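PDB 1IUH: 2'-5' RNA Ligase from Thermus thermophilus, which belongs to the 2H phosphoesterase superfamily, with two LigT-like sequence regions and a curled antiparallel sheet flanked by helices. Local coordinates for residues A[118-121]-A[122-125]. Sequence-based numbering, arbitrary orientation.
Sequences VRIP and GWDK
Ile120 and Trp123 are the outer residues of a type II beta turn, their CA atoms 5.4 Å apart, with Pro121 and Gly122 at its two corners. The turn is closed by Trp123 N, which donates to Ile120 O at 3.1 Å, with an angle of 140° at the hydrogen. Proline at the first corner and a glycine with positive phi (64°) at the second suit this turn type. A type I turn overlaps it, from Gly122 to Lys125, with a weak bond from Lys125 N to Gly122 O.

The indole makes the main side-chain contact within the loop. With CG anti to the backbone N (chi1 175°), the ring of Trp123 is placed beside Val118 and Ile120. Ile120 meets its six-membered part obliquely: CD1, at the end of an extended branch, lies 3.7 Å from CE3 of Trp123. Val118 contributes backbone instead, its N lying over one face of the indole and its CA 3.9 Å from Trp123 CD1. Both Ile120 and Trp123 also touch Val109 of helix 96-113; Ile120 further touches Leu113, and Trp123 Glu110. The arrangement is a Pro-Gly type II turn in the surface loop joining helix 96-113 to strand 130-136, its flanking isoleucine and tryptophan folded back onto the helix that the chain has just left.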
loop_
_atom_site.group_PDB
_atom_site.type_symbol
_atom_site.label_atom_id
_atom_site.label_comp_id
_atom_site.label_asym_id
_atom_site.label_seq_id
_atom_site.Cartn_x
_atom_site.Cartn_y
_atom_site.Cartn_z
ATOM N N VAL A 118 0.550 19.479 -2.183
ATOM C CA VAL A 118 1.508 19.191 -3.240
ATOM C C VAL A 118 2.848 18.898 -2.700
ATOM O O VAL A 118 3.645 18.219 -3.337
ATOM C CB VAL A 118 1.570 20.348 -4.348
ATOM C CG1 VAL A 118 0.105 20.637 -4.811
ATOM C CG2 VAL A 118 2.344 21.625 -3.845
ATOM N N ARG A 119 3.071 19.383 -1.493
ATOM C CA ARG A 119 4.338 19.185 -0.863
ATOM C C ARG A 119 4.463 17.792 -0.225
ATOM O O ARG A 119 5.558 17.404 0.182
ATOM C CB ARG A 119 4.573 20.335 0.131
ATOM C CG ARG A 119 4.542 21.701 -0.585
ATOM C CD ARG A 119 5.037 22.877 0.268
ATOM N NE ARG A 119 4.054 23.991 0.263
ATOM C CZ ARG A 119 3.982 24.932 1.201
ATOM N NH1 ARG A 119 4.837 24.912 2.222
ATOM N NH2 ARG A 119 3.034 25.868 1.150
ATOM N N ILE A 120 3.360 17.037 -0.181
ATOM C CA ILE A 120 3.356 15.697 0.372
ATOM C C ILE A 120 4.294 14.878 -0.558
ATOM O O ILE A 120 4.222 14.987 -1.783
ATOM C CB ILE A 120 1.920 15.103 0.379
ATOM C CG1 ILE A 120 1.015 15.902 1.337
ATOM C CG2 ILE A 120 1.979 13.643 0.685
ATOM C CD1 ILE A 120 -0.437 15.428 1.353
ATOM N N PRO A 121 5.179 14.060 0.030
ATOM C CA PRO A 121 6.101 13.280 -0.784
ATOM C C PRO A 121 5.402 12.366 -1.708
ATOM O O PRO A 121 4.463 11.662 -1.309
ATOM C CB PRO A 121 6.960 12.534 0.240
ATOM C CG PRO A 121 7.017 13.561 1.369
ATOM C CD PRO A 121 5.563 14.026 1.451
ATOM N N GLY A 122 5.845 12.425 -2.965
ATOM C CA GLY A 122 5.304 11.582 -3.995
ATOM C C GLY A 122 3.862 11.806 -4.322
ATOM O O GLY A 122 3.218 10.912 -4.825
ATOM N N TRP A 123 3.360 12.998 -4.068
ATOM C CA TRP A 123 1.966 13.319 -4.312
ATOM C C TRP A 123 1.538 13.326 -5.771
ATOM O O TRP A 123 0.392 13.123 -6.097
ATOM C CB TRP A 123 1.681 14.703 -3.691
ATOM C CG TRP A 123 0.270 15.255 -3.976
ATOM C CD1 TRP A 123 -0.098 16.081 -4.995
ATOM C CD2 TRP A 123 -0.935 14.971 -3.240
ATOM N NE1 TRP A 123 -1.453 16.323 -4.947
ATOM C CE2 TRP A 123 -1.982 15.654 -3.873
ATOM C CE3 TRP A 123 -1.216 14.212 -2.102
ATOM C CZ2 TRP A 123 -3.275 15.609 -3.410
ATOM C CZ3 TRP A 123 -2.498 14.166 -1.639
ATOM C CH2 TRP A 123 -3.509 14.863 -2.287
ATOM N N ASP A 124 2.512 13.574 -6.626
ATOM C CA ASP A 124 2.373 13.744 -8.049
ATOM C C ASP A 124 2.443 12.426 -8.814
ATOM O O ASP A 124 2.074 12.371 -9.980
ATOM C CB ASP A 124 3.499 14.729 -8.450
ATOM C CG ASP A 124 3.971 15.625 -7.203
ATOM O OD1 ASP A 124 3.411 16.745 -7.010
ATOM O OD2 ASP A 124 4.859 15.190 -6.390
ATOM N N LYS A 125 2.913 11.372 -8.151
ATOM C CA LYS A 125 3.010 10.070 -8.760
ATOM C C LYS A 125 1.606 9.600 -8.996
ATOM O O LYS A 125 0.691 9.866 -8.209
ATOM C CB LYS A 125 3.692 9.059 -7.837
ATOM C CG LYS A 125 5.191 9.263 -7.601
ATOM C CD LYS A 125 5.758 8.065 -6.843
ATOM C CE LYS A 125 7.119 8.360 -6.136
ATOM N NZ LYS A 125 7.362 7.433 -4.934
#